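Local coordinates for protein tryptophan halogenase (PDB 2PYX) that probably acts as a flavin-dependent halogenase of the tryptophan halogenase family, with FAD as cofactor, at residues I21-L26 with L189-I194; Q200-Q205 with K211-Q216; S249-D254 with Q403-L408; L408-V413 with Q466-G471. All coordinates share one frame; numbering follows the deposited sequence. Where two conformers were deposited one is given.

Interaction 1 of 4, residues I21-L26 with L189-I194; sequences ITAGLL and LGVTHI
Ala23 and Val191 meet methyl to methyl, CB of the alanine lying 4.1 Å from CG2 of the valine, and one step further along the helix the CD1 methyl of Leu189 settles against the backbone of Gly24. That methyl is 3.9 Å from Gly24 CA and equally near Gly24 O, so the leucine packs directly on bare main chain where the helix carries no side chain. The contact is small, 126 Å² in all, and made by van der Waals contact alone.

Torsions aim both branched residues. In Val191 the CG2 branch stands anti to the carbonyl carbon while CG1 is anti to the backbone N (chi1 177°), and it is CG2 that faces the alanine. Leu189 likewise holds its CG anti to the carbonyl carbon (chi1 -57°), which carries CD1 to the glycine. Between the two gripping residues the chain turns at Gly190, whose positive phi suits a glycine, and this turn lets Leu189 and Val191 both point at the helix.

Helix 16-31 begins within a GxGxxG-type pattern, consistent with a Rossmann-type fold and with the FAD site predicted at Gly15 to Ala18. Here one side of it meets the connection from helix 174-187 into strand 192-195, an outermost strand of the six-stranded mixed sheet. Val191 also touches Ile45 of strand 44-49, Leu189 rests on His184, and other sides of the helix are packed by helices 65-73 and 363-377.

Interaction 2 of 4, residues Q200-Q205 with K211-Q216; sequences QIINNQ and KLITKQ
Gln200 and Ile213 form an antiparallel hydrogen-bonded pair, followed by the non-hydrogen-bonded pair Ile201-Leu212 and the hydrogen-bonded pair Ile202-Lys211, the strands running at 155° to each other. They are the two arms of a beta hairpin, strands 198-203 and 209-214, in a three-stranded antiparallel sheet completed by strand 219-221. Gln200 N gives to Ile213 O and Ile213 N returns to Gln200 O at 2.9 Å; in the next hydrogen-bonded pair Ile202 N reaches Lys211 O almost straight on, while the return bond from Lys211 N is weak.

On the face carrying Gln200, Ile202, Lys211 and Ile213, Ile202 CG1 lies diagonally 3.8 Å from Ile213 CG1 and 3.9 Å from Lys211 CG, and Ile202 CD1 is 3.9 Å from Ile213 CD1. The lysine runs on extended to a salt bridge with Glu219. Cutting Ile202 back to an alanine is likely to open a gap beside Ile213 and strip the CG1 contact from the lysine stem, leaving only CB there. On the other face Leu212 also touches Ile11 and Val13 of strand 9-13 and Val198, a predicted FAD-binding residue; here it lies alongside Ile201, with Leu212 CD2 3.9 Å from Ile201 CG2. At the end of the pairing farther from the hairpin turn Gln200 runs beside Ile213, its OE1 3.4 Å from the CD1 methyl.

Interaction 3 of 4, residues S249-D254 with Q403-L408; sequences SVLFND and QIIDFL
Val250 and Ile405 approach at a slant, the CG1 methyl of the valine pressed to 3.6 Å from CG2 of the isoleucine, closer than the other apolar contacts here. Each of these methyls stands anti to its own backbone N (Val250 chi1 177°), and in that setting the two beta-branches face each other. Ile405 offers a second methyl as well: its CD1 lies 4.1 Å from CD1 of Leu251, so the isoleucine is held by both of its branches, one against each of two successive residues. Leu251 divides its own fork in the same manner. While CD1 goes to the isoleucine, Leu251 CD2 comes 4.1 Å from Leu408 CB, at the root of that side chain one helical turn further on.

This is helix-to-helix packing: Ile405 and Leu408, three residues apart, present one side of the long helix 383-413 to the last turn of the short helix 248-251, and all four touching residues are buried. That short helix ends at Phe252, whose positive phi turns the chain out of the helical course toward strand 255-262.

Leu408 also packs on Ile357, and its side chain lies about 4 Å from that of Glu361, the predicted tryptophan-binding residue. Beyond the hydrophobic patch, Val250 O accepts a hydrogen bond from NZ of Lys409, the residue after Leu408.

Interaction 4 of 4, residues L408-V413 with Q466-G471; sequences LKLHYV and QYVLYG
Val468 lays its CG1 methyl over the imidazole face of His411, a CH-pi contact with CG1 4.0 Å from the ring centroid and only 5° off the normal. The second branch serves the same ring differently, Val468 CG2 standing 3.5 Å from His411 NE2. The histidine CG lies beside the backbone N, anti to the carbonyl carbon (chi1 -68°), which swings the ring toward helix 466-471.

Apolar packing continues through Leu410. Its CD2 lies 4.1 Å from Val468 CG1, the two side chains sliding past each other in opposite directions, while Leu410 CD1 meets Leu469 CD1 with the two side chains at nearly a right angle.

The polar edges of the ring are bonded beyond the two segments: His411 ND1 to Phe407 O, one turn back, and NE2 to Glu361 OE2, the predicted tryptophan-binding residue. A leucine in place of His411 would probably leave this carboxylate without its ring partner and Val468 without a flat surface to lie on.

The two helical segments run nearly parallel, at 8° with axes 9.8 Å apart, joining the end of helix 383-413 to helix 462-471. Helix 434-443 packs against both, through Leu440 on Leu410 and Trp443 on Leu469, and Tyr109 of strand 108-112 touches His411 and Val468.

From the N terminus, interaction 1 closes first, bringing the chain after helix 174-187 back to helix 16-31 across 162 intervening residues. Interaction 2 follows at once as a local hairpin, its strand 198-203 coming directly after strand 192-195; both lie near the predicted FAD-binding residues, consistent with the nucleotide-binding part of the fold. Interaction 3 then spans 148 residues to bring helix 248-251 onto helix 383-413, and interaction 4 joins the end of that helix to helix 462-471 over a shorter gap. None nests or crosses; all stand in series. Interactions 3 and 4 share Leu408, their centres about 12 Å apart, whereas interactions 1 and 4 lie on opposite sides of the chain's centre.

Interaction 1 of 4, residues I21-L26 with L189-I194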
loop_
_atom_site.group_PDB
_atom_site.type_symbol
_atom_site.label_atom_id
_atom_site.label_comp_id
_atom_site.label_asym_id
_atom_site.label_seq_id
_atom_site.Cartn_x
_atom_site.Cartn_y
_atom_site.Cartn_z
ATOM N N ILE A 21 -8.873 2.596 11.036
ATOM C CA ILE A 21 -9.003 1.268 10.423
ATOM C C ILE A 21 -8.885 0.192 11.502
ATOM O O ILE A 21 -9.613 -0.808 11.491
ATOM C CB ILE A 21 -7.981 1.056 9.298
ATOM C CG1 ILE A 21 -8.411 1.863 8.062
ATOM C CG2 ILE A 21 -7.824 -0.441 8.942
ATOM C CD1 ILE A 21 -7.332 1.960 6.985
ATOM N N THR A 22 -7.954 0.398 12.436
ATOM C CA THR A 22 -7.791 -0.550 13.531
ATOM C C THR A 22 -9.085 -0.654 14.340
ATOM O O THR A 22 -9.553 -1.728 14.661
ATOM C CB THR A 22 -6.596 -0.176 14.440
ATOM O OG1 THR A 22 -5.400 -0.130 13.641
ATOM C CG2 THR A 22 -6.424 -1.178 15.564
ATOM N N ALA A 23 -9.627 0.490 14.754
ATOM C CA ALA A 23 -10.852 0.491 15.548
ATOM C C ALA A 23 -11.976 -0.251 14.843
ATOM O O ALA A 23 -12.671 -1.074 15.431
ATOM C CB ALA A 23 -11.270 1.920 15.835
ATOM N N GLY A 24 -12.145 0.030 13.554
ATOM C CA GLY A 24 -13.231 -0.567 12.792
ATOM C C GLY A 24 -13.100 -2.056 12.613
ATOM O O GLY A 24 -14.061 -2.825 12.762
ATOM N N LEU A 25 -11.883 -2.489 12.272
ATOM C CA LEU A 25 -11.649 -3.921 12.075
ATOM C C LEU A 25 -11.824 -4.707 13.396
ATOM O O LEU A 25 -12.399 -5.776 13.411
ATOM C CB LEU A 25 -10.300 -4.190 11.427
ATOM C CG LEU A 25 -10.223 -3.805 9.951
ATOM C CD1 LEU A 25 -8.768 -3.962 9.507
ATOM C CD2 LEU A 25 -11.156 -4.638 9.090
ATOM N N LEU A 26 -11.316 -4.162 14.495
ATOM C CA LEU A 26 -11.498 -4.813 15.787
ATOM C C LEU A 26 -12.986 -4.901 16.174
ATOM O O LEU A 26 -13.450 -5.960 16.569
ATOM C CB LEU A 26 -10.760 -4.055 16.903
ATOM C CG LEU A 26 -9.243 -4.233 16.885
ATOM C CD1 LEU A 26 -8.622 -3.289 17.915
ATOM C CD2 LEU A 26 -8.818 -5.659 17.161
ATOM N N LEU A 189 -20.326 1.537 15.296
ATOM C CA LEU A 189 -19.543 0.429 15.867
ATOM C C LEU A 189 -19.175 0.601 17.331
ATOM O O LEU A 189 -18.447 -0.208 17.870
ATOM C CB LEU A 189 -18.275 0.176 15.035
ATOM C CG LEU A 189 -18.460 -0.141 13.556
ATOM C CD1 LEU A 189 -17.109 -0.427 12.943
ATOM C CD2 LEU A 189 -19.390 -1.299 13.354
ATOM N N GLY A 190 -19.717 1.608 18.017
ATOM C CA GLY A 190 -19.551 1.720 19.465
ATOM C C GLY A 190 -18.178 2.082 20.019
ATOM O O GLY A 190 -17.914 1.880 21.221
ATOM N N VAL A 191 -17.318 2.624 19.158
ATOM C CA VAL A 191 -15.995 3.068 19.576
ATOM C C VAL A 191 -16.108 4.400 20.340
ATOM O O VAL A 191 -16.802 5.333 19.897
ATOM C CB VAL A 191 -15.057 3.170 18.368
ATOM C CG1 VAL A 191 -13.688 3.702 18.772
ATOM C CG2 VAL A 191 -14.927 1.769 17.754
ATOM N N THR A 192 -15.460 4.457 21.495
ATOM C CA THR A 192 -15.388 5.690 22.292
ATOM C C THR A 192 -14.253 6.555 21.785
ATOM O O THR A 192 -13.130 6.078 21.613
ATOM C CB THR A 192 -15.200 5.373 23.749
ATOM O OG1 THR A 192 -16.320 4.596 24.217
ATOM C CG2 THR A 192 -15.076 6.670 24.575
ATOM N N HIS A 193 -14.548 7.834 21.534
ATOM C CA HIS A 193 -13.598 8.775 20.958
ATOM C C HIS A 193 -13.262 9.825 22.021
ATOM O O HIS A 193 -14.163 10.471 22.574
ATOM C CB HIS A 193 -14.254 9.419 19.745
ATOM C CG HIS A 193 -13.352 10.257 18.901
ATOM N ND1 HIS A 193 -13.823 11.089 17.908
ATOM C CD2 HIS A 193 -12.001 10.351 18.862
ATOM C CE1 HIS A 193 -12.802 11.660 17.298
ATOM N NE2 HIS A 193 -11.682 11.248 17.874
ATOM N N ILE A 194 -11.981 9.998 22.299
ATOM C CA ILE A 194 -11.520 11.056 23.228
ATOM C C ILE A 194 -10.583 11.931 22.444
ATOM O O ILE A 194 -9.647 11.431 21.816
ATOM C CB ILE A 194 -10.782 10.498 24.447
ATOM C CG1 ILE A 194 -11.703 9.622 25.276
ATOM C CG2 ILE A 194 -10.205 11.651 25.295
ATOM C CD1 ILE A 194 -10.984 8.885 26.385
#

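Interaction 2 of 4, residues Q200-Q205 with K211-Q216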
loop_
_atom_site.group_PDB
_atom_site.type_symbol
_atom_site.label_atom_id
_atom_site.label_comp_id
_atom_site.label_asym_id
_atom_site.label_seq_id
_atom_site.Cartn_x
_atom_site.Cartn_y
_atom_site.Cartn_z
ATOM N N GLN A 200 0.985 11.279 30.685
ATOM C CA GLN A 200 1.859 10.227 31.208
ATOM C C GLN A 200 1.430 8.882 30.701
ATOM O O GLN A 200 0.235 8.640 30.526
ATOM C CB GLN A 200 1.801 10.125 32.724
ATOM C CG GLN A 200 2.277 11.331 33.465
ATOM C CD GLN A 200 2.047 11.178 34.935
ATOM O OE1 GLN A 200 1.155 11.830 35.507
ATOM N NE2 GLN A 200 2.814 10.313 35.566
ATOM N N ILE A 201 2.406 7.999 30.529
ATOM C CA ILE A 201 2.183 6.599 30.246
ATOM C C ILE A 201 2.688 5.837 31.466
ATOM O O ILE A 201 3.882 5.923 31.820
ATOM C CB ILE A 201 2.988 6.144 28.991
ATOM C CG1 ILE A 201 2.738 7.122 27.841
ATOM C CG2 ILE A 201 2.689 4.685 28.638
ATOM C CD1 ILE A 201 3.698 6.967 26.674
ATOM N N ILE A 202 1.796 5.088 32.101
ATOM C CA ILE A 202 2.093 4.396 33.357
ATOM C C ILE A 202 2.216 2.901 33.139
ATOM O O ILE A 202 1.309 2.274 32.558
ATOM C CB ILE A 202 0.952 4.615 34.388
ATOM C CG1 ILE A 202 0.582 6.086 34.474
ATOM C CG2 ILE A 202 1.308 4.025 35.744
ATOM C CD1 ILE A 202 1.692 6.952 34.823
ATOM N N ASN A 203 3.302 2.317 33.634
ATOM C CA ASN A 203 3.493 0.897 33.545
ATOM C C ASN A 203 3.071 0.201 34.800
ATOM O O ASN A 203 3.053 0.803 35.876
ATOM C CB ASN A 203 4.969 0.590 33.286
ATOM C CG ASN A 203 5.409 0.968 31.865
ATOM O OD1 ASN A 203 4.588 1.296 30.993
ATOM N ND2 ASN A 203 6.722 0.923 31.635
ATOM N N ASN A 204 2.737 -1.077 34.666
ATOM C CA ASN A 204 2.621 -1.943 35.831
ATOM C C ASN A 204 4.004 -2.496 36.220
ATOM O O ASN A 204 5.034 -2.176 35.605
ATOM C CB ASN A 204 1.599 -3.050 35.603
ATOM C CG ASN A 204 2.049 -4.108 34.599
ATOM O OD1 ASN A 204 3.212 -4.200 34.206
ATOM N ND2 ASN A 204 1.101 -4.932 34.195
ATOM N N GLN A 205 4.023 -3.322 37.261
ATOM C CA GLN A 205 5.284 -3.856 37.798
ATOM C C GLN A 205 6.090 -4.719 36.822
ATOM O O GLN A 205 7.304 -4.874 36.991
ATOM C CB GLN A 205 5.031 -4.649 39.098
ATOM C CG GLN A 205 4.090 -5.861 38.947
ATOM N N LYS A 211 -1.967 2.206 32.104
ATOM C CA LYS A 211 -2.913 3.268 31.934
ATOM C C LYS A 211 -2.246 4.505 31.396
ATOM O O LYS A 211 -1.016 4.638 31.432
ATOM C CB LYS A 211 -3.668 3.561 33.247
ATOM C CG LYS A 211 -2.807 4.129 34.337
ATOM C CD LYS A 211 -3.580 4.202 35.640
ATOM C CE LYS A 211 -2.708 4.663 36.800
ATOM N NZ LYS A 211 -3.475 4.519 38.095
ATOM N N LEU A 212 -3.067 5.379 30.828
ATOM C CA LEU A 212 -2.627 6.659 30.333
ATOM C C LEU A 212 -3.272 7.732 31.171
ATOM O O LEU A 212 -4.440 7.631 31.500
ATOM C CB LEU A 212 -3.018 6.862 28.878
ATOM C CG LEU A 212 -2.574 5.752 27.946
ATOM C CD1 LEU A 212 -3.065 6.089 26.551
ATOM C CD2 LEU A 212 -1.057 5.605 27.950
ATOM N N ILE A 213 -2.488 8.743 31.541
ATOM C CA ILE A 213 -3.045 9.877 32.229
ATOM C C ILE A 213 -3.150 10.967 31.190
ATOM O O ILE A 213 -2.141 11.392 30.609
ATOM C CB ILE A 213 -2.212 10.301 33.454
ATOM C CG1 ILE A 213 -1.827 9.079 34.280
ATOM C CG2 ILE A 213 -3.050 11.235 34.259
ATOM C CD1 ILE A 213 -1.267 9.385 35.637
ATOM N N THR A 214 -4.388 11.331 30.876
ATOM C CA THR A 214 -4.673 12.341 29.878
ATOM C C THR A 214 -4.597 13.722 30.498
ATOM O O THR A 214 -4.592 13.862 31.728
ATOM C CB THR A 214 -6.046 12.166 29.161
ATOM O OG1 THR A 214 -7.141 12.385 30.068
ATOM C CG2 THR A 214 -6.142 10.757 28.534
ATOM N N LYS A 215 -4.501 14.728 29.635
ATOM C CA LYS A 215 -4.382 16.105 30.107
ATOM C C LYS A 215 -5.686 16.611 30.756
ATOM O O LYS A 215 -5.634 17.323 31.775
ATOM C CB LYS A 215 -3.961 17.010 28.957
ATOM C CG LYS A 215 -3.646 18.424 29.392
ATOM C CD LYS A 215 -2.835 19.155 28.354
ATOM C CE LYS A 215 -2.396 20.504 28.901
ATOM N NZ LYS A 215 -1.574 21.281 27.919
ATOM N N GLN A 216 -6.842 16.234 30.209
ATOM C CA GLN A 216 -8.132 16.661 30.752
ATOM C C GLN A 216 -9.280 15.642 30.785
ATOM O O GLN A 216 -10.431 16.018 31.017
ATOM C CB GLN A 216 -8.603 17.911 30.003
ATOM C CG GLN A 216 -8.990 17.717 28.568
ATOM C CD GLN A 216 -9.354 19.035 27.895
ATOM O OE1 GLN A 216 -10.157 19.068 26.950
ATOM N NE2 GLN A 216 -8.761 20.131 28.375
#

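Interaction 3 of 4, residues S249-D254 with Q403-L408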
loop_
_atom_site.group_PDB
_atom_site.type_symbol
_atom_site.label_atom_id
_atom_site.label_comp_id
_atom_site.label_asym_id
_atom_site.label_seq_id
_atom_site.Cartn_x
_atom_site.Cartn_y
_atom_site.Cartn_z
ATOM N N SER A 249 20.244 2.782 3.516
ATOM C CA SER A 249 21.425 2.292 2.788
ATOM C C SER A 249 21.050 1.367 1.615
ATOM O O SER A 249 21.875 1.047 0.750
ATOM C CB SER A 249 22.428 1.612 3.724
ATOM O OG SER A 249 21.945 0.379 4.139
ATOM N N VAL A 250 19.779 0.953 1.600
ATOM C CA VAL A 250 19.205 0.193 0.509
ATOM C C VAL A 250 18.464 1.090 -0.487
ATOM O O VAL A 250 18.671 0.997 -1.682
ATOM C CB VAL A 250 18.225 -0.895 1.049
ATOM C CG1 VAL A 250 17.545 -1.684 -0.081
ATOM C CG2 VAL A 250 18.946 -1.844 1.955
ATOM N N LEU A 251 17.550 1.928 -0.000
ATOM C CA LEU A 251 16.659 2.690 -0.886
ATOM C C LEU A 251 17.135 4.105 -1.199
ATOM O O LEU A 251 16.678 4.665 -2.178
ATOM C CB LEU A 251 15.271 2.778 -0.280
ATOM C CG LEU A 251 14.562 1.438 -0.089
ATOM C CD1 LEU A 251 13.220 1.645 0.584
ATOM C CD2 LEU A 251 14.411 0.682 -1.380
ATOM N N PHE A 252 17.989 4.671 -0.347
ATOM C CA PHE A 252 18.596 6.012 -0.509
ATOM C C PHE A 252 17.634 7.163 -0.251
ATOM O O PHE A 252 18.040 8.156 0.359
ATOM C CB PHE A 252 19.236 6.236 -1.879
ATOM C CG PHE A 252 20.225 5.210 -2.325
ATOM C CD1 PHE A 252 20.884 4.359 -1.436
ATOM C CD2 PHE A 252 20.543 5.127 -3.672
ATOM C CE1 PHE A 252 21.796 3.426 -1.931
ATOM C CE2 PHE A 252 21.440 4.231 -4.126
ATOM C CZ PHE A 252 22.073 3.389 -3.277
ATOM N N ASN A 253 16.411 7.052 -0.745
ATOM C CA ASN A 253 15.468 8.180 -0.708
ATOM C C ASN A 253 15.109 8.537 0.701
ATOM O O ASN A 253 14.635 7.697 1.462
ATOM C CB ASN A 253 14.238 7.855 -1.528
ATOM C CG ASN A 253 14.600 7.485 -2.907
ATOM O OD1 ASN A 253 15.343 8.239 -3.591
ATOM N ND2 ASN A 253 14.062 6.395 -3.378
ATOM N N ASP A 254 15.201 9.821 1.008
ATOM C CA ASP A 254 14.902 10.332 2.342
ATOM C C ASP A 254 14.220 11.705 2.277
ATOM O O ASP A 254 14.168 12.412 3.280
ATOM C CB ASP A 254 16.168 10.392 3.213
ATOM C CG ASP A 254 17.272 11.291 2.645
ATOM O OD1 ASP A 254 17.067 11.917 1.578
ATOM O OD2 ASP A 254 18.341 11.350 3.299
ATOM N N GLN A 403 10.364 -8.459 2.686
ATOM C CA GLN A 403 9.801 -8.560 1.356
ATOM C C GLN A 403 9.570 -7.196 0.757
ATOM O O GLN A 403 9.830 -7.001 -0.447
ATOM C CB GLN A 403 8.498 -9.328 1.360
ATOM C CG GLN A 403 8.115 -9.725 -0.038
ATOM C CD GLN A 403 6.731 -10.275 -0.194
ATOM O OE1 GLN A 403 5.746 -9.703 0.271
ATOM N NE2 GLN A 403 6.643 -11.382 -0.975
ATOM N N ILE A 404 9.086 -6.236 1.547
ATOM C CA ILE A 404 8.817 -4.889 1.025
ATOM C C ILE A 404 10.145 -4.278 0.582
ATOM O O ILE A 404 10.268 -3.737 -0.507
ATOM C CB ILE A 404 8.146 -4.024 2.107
ATOM C CG1 ILE A 404 6.692 -4.434 2.296
ATOM C CG2 ILE A 404 8.275 -2.559 1.745
ATOM C CD1 ILE A 404 6.106 -3.989 3.575
ATOM N N ILE A 405 11.173 -4.349 1.420
ATOM C CA ILE A 405 12.432 -3.713 1.085
ATOM C C ILE A 405 13.015 -4.343 -0.194
ATOM O O ILE A 405 13.481 -3.662 -1.130
ATOM C CB ILE A 405 13.429 -3.730 2.240
ATOM C CG1 ILE A 405 12.887 -2.959 3.447
ATOM C CG2 ILE A 405 14.787 -3.137 1.780
ATOM C CD1 ILE A 405 12.519 -1.535 3.142
ATOM N N ASP A 406 12.962 -5.665 -0.257
ATOM C CA ASP A 406 13.539 -6.357 -1.389
ATOM C C ASP A 406 12.744 -6.063 -2.662
ATOM O O ASP A 406 13.316 -5.866 -3.739
ATOM C CB ASP A 406 13.539 -7.882 -1.161
ATOM C CG ASP A 406 14.594 -8.331 -0.183
ATOM O OD1 ASP A 406 15.396 -7.506 0.327
ATOM O OD2 ASP A 406 14.618 -9.583 0.074
ATOM N N PHE A 407 11.421 -6.062 -2.549
ATOM C CA PHE A 407 10.571 -5.827 -3.718
ATOM C C PHE A 407 10.782 -4.405 -4.249
ATOM O O PHE A 407 10.919 -4.192 -5.457
ATOM C CB PHE A 407 9.087 -6.098 -3.417
ATOM C CG PHE A 407 8.193 -5.945 -4.625
ATOM C CD1 PHE A 407 8.500 -6.567 -5.819
ATOM C CD2 PHE A 407 7.059 -5.154 -4.566
ATOM C CE1 PHE A 407 7.661 -6.428 -6.939
ATOM C CE2 PHE A 407 6.217 -5.027 -5.664
ATOM C CZ PHE A 407 6.527 -5.660 -6.845
ATOM N N LEU A 408 10.783 -3.424 -3.350
ATOM C CA LEU A 408 11.045 -2.040 -3.779
ATOM C C LEU A 408 12.415 -1.919 -4.395
ATOM O O LEU A 408 12.576 -1.368 -5.469
ATOM C CB LEU A 408 10.895 -1.083 -2.616
ATOM C CG LEU A 408 9.468 -0.588 -2.373
ATOM C CD1 LEU A 408 8.425 -1.691 -2.220
ATOM C CD2 LEU A 408 9.432 0.373 -1.185
#

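Interaction 4 of 4, residues L408-V413 with Q466-G471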
loop_
_atom_site.group_PDB
_atom_site.type_symbol
_atom_site.label_atom_id
_atom_site.label_comp_id
_atom_site.label_asym_id
_atom_site.label_seq_id
_atom_site.Cartn_x
_atom_site.Cartn_y
_atom_site.Cartn_z
ATOM N N LEU A 408 10.783 -3.424 -3.350
ATOM C CA LEU A 408 11.045 -2.040 -3.779
ATOM C C LEU A 408 12.415 -1.919 -4.395
ATOM O O LEU A 408 12.576 -1.368 -5.469
ATOM C CB LEU A 408 10.895 -1.083 -2.616
ATOM C CG LEU A 408 9.468 -0.588 -2.373
ATOM C CD1 LEU A 408 8.425 -1.691 -2.220
ATOM C CD2 LEU A 408 9.432 0.373 -1.185
ATOM N N LYS A 409 13.428 -2.473 -3.729
ATOM C CA LYS A 409 14.800 -2.378 -4.253
ATOM C C LYS A 409 14.925 -3.002 -5.642
ATOM O O LYS A 409 15.676 -2.497 -6.496
ATOM C CB LYS A 409 15.770 -3.035 -3.288
ATOM C CG LYS A 409 17.241 -2.985 -3.728
ATOM C CD LYS A 409 17.750 -1.508 -3.892
ATOM C CE LYS A 409 19.239 -1.499 -4.184
ATOM N NZ LYS A 409 19.903 -0.154 -3.934
ATOM N N LEU A 410 14.216 -4.109 -5.882
ATOM C CA LEU A 410 14.200 -4.755 -7.204
ATOM C C LEU A 410 13.923 -3.753 -8.326
ATOM O O LEU A 410 14.463 -3.874 -9.405
ATOM C CB LEU A 410 13.106 -5.852 -7.239
ATOM C CG LEU A 410 12.996 -6.663 -8.551
ATOM C CD1 LEU A 410 14.225 -7.442 -8.851
ATOM C CD2 LEU A 410 11.785 -7.629 -8.502
ATOM N N HIS A 411 13.002 -2.810 -8.083
ATOM C CA HIS A 411 12.596 -1.839 -9.095
ATOM C C HIS A 411 13.801 -1.034 -9.553
ATOM O O HIS A 411 13.861 -0.628 -10.735
ATOM C CB HIS A 411 11.537 -0.872 -8.583
ATOM C CG HIS A 411 10.192 -1.483 -8.295
ATOM N ND1 HIS A 411 10.009 -2.462 -7.332
ATOM C CD2 HIS A 411 8.966 -1.224 -8.809
ATOM C CE1 HIS A 411 8.715 -2.751 -7.261
ATOM N NE2 HIS A 411 8.059 -2.013 -8.142
ATOM N N TYR A 412 14.718 -0.754 -8.652
ATOM C CA TYR A 412 15.919 0.029 -8.972
ATOM C C TYR A 412 17.030 -0.816 -9.545
ATOM O O TYR A 412 17.754 -0.403 -10.449
ATOM C CB TYR A 412 16.458 0.726 -7.713
ATOM C CG TYR A 412 15.529 1.733 -7.110
ATOM C CD1 TYR A 412 15.504 3.035 -7.583
ATOM C CD2 TYR A 412 14.653 1.428 -6.065
ATOM C CE1 TYR A 412 14.660 3.947 -7.045
ATOM C CE2 TYR A 412 13.823 2.379 -5.509
ATOM C CZ TYR A 412 13.821 3.642 -6.012
ATOM O OH TYR A 412 12.981 4.598 -5.463
ATOM N N VAL A 413 17.245 -1.980 -8.962
ATOM C CA VAL A 413 18.487 -2.743 -9.244
ATOM C C VAL A 413 18.592 -3.216 -10.673
ATOM O O VAL A 413 19.694 -3.375 -11.204
ATOM C CB VAL A 413 18.628 -4.012 -8.387
ATOM C CG1 VAL A 413 19.894 -4.851 -8.835
ATOM C CG2 VAL A 413 18.758 -3.676 -6.979
ATOM N N GLN A 466 7.276 -11.207 -10.796
ATOM C CA GLN A 466 7.321 -11.445 -12.237
ATOM C C GLN A 466 6.989 -10.189 -13.028
ATOM O O GLN A 466 7.652 -9.859 -14.010
ATOM C CB GLN A 466 6.322 -12.549 -12.609
ATOM C CG GLN A 466 6.641 -13.897 -11.953
ATOM C CD GLN A 466 5.548 -14.935 -12.145
ATOM O OE1 GLN A 466 4.407 -14.601 -12.514
ATOM N NE2 GLN A 466 5.909 -16.213 -11.939
ATOM N N TYR A 467 5.957 -9.477 -12.604
ATOM C CA TYR A 467 5.532 -8.292 -13.356
ATOM C C TYR A 467 6.636 -7.239 -13.390
ATOM O O TYR A 467 6.844 -6.589 -14.408
ATOM C CB TYR A 467 4.290 -7.666 -12.763
ATOM C CG TYR A 467 3.015 -8.362 -13.075
ATOM C CD1 TYR A 467 2.616 -8.584 -14.405
ATOM C CD2 TYR A 467 2.145 -8.725 -12.066
ATOM C CE1 TYR A 467 1.364 -9.198 -14.689
ATOM C CE2 TYR A 467 0.871 -9.321 -12.369
ATOM C CZ TYR A 467 0.517 -9.561 -13.677
ATOM O OH TYR A 467 -0.731 -10.132 -13.952
ATOM N N VAL A 468 7.314 -7.026 -12.260
ATOM C CA VAL A 468 8.398 -6.052 -12.214
ATOM C C VAL A 468 9.621 -6.575 -12.958
ATOM O O VAL A 468 10.185 -5.872 -13.815
ATOM C CB VAL A 468 8.727 -5.622 -10.765
ATOM C CG1 VAL A 468 10.001 -4.743 -10.730
ATOM C CG2 VAL A 468 7.555 -4.847 -10.182
ATOM N N LEU A 469 10.061 -7.789 -12.652
ATOM C CA LEU A 469 11.269 -8.331 -13.257
ATOM C C LEU A 469 11.176 -8.287 -14.780
ATOM O O LEU A 469 12.095 -7.837 -15.460
ATOM C CB LEU A 469 11.495 -9.763 -12.767
ATOM C CG LEU A 469 12.843 -10.414 -13.001
ATOM C CD1 LEU A 469 13.950 -9.735 -12.221
ATOM C CD2 LEU A 469 12.827 -11.876 -12.607
ATOM N N TYR A 470 10.080 -8.810 -15.315
ATOM C CA TYR A 470 9.919 -8.912 -16.762
ATOM C C TYR A 470 9.346 -7.652 -17.376
ATOM O O TYR A 470 9.560 -7.393 -18.569
ATOM C CB TYR A 470 9.147 -10.164 -17.135
ATOM C CG TYR A 470 9.897 -11.396 -16.658
ATOM C CD1 TYR A 470 11.226 -11.655 -17.039
ATOM C CD2 TYR A 470 9.333 -12.245 -15.711
ATOM C CE1 TYR A 470 11.943 -12.708 -16.534
ATOM C CE2 TYR A 470 10.063 -13.338 -15.216
ATOM C CZ TYR A 470 11.345 -13.576 -15.610
ATOM O OH TYR A 470 12.066 -14.627 -15.097
ATOM N N GLY A 471 8.642 -6.835 -16.602
ATOM C CA GLY A 471 8.325 -5.494 -17.054
ATOM C C GLY A 471 9.573 -4.724 -17.440
ATOM O O GLY A 471 9.560 -3.936 -18.417
#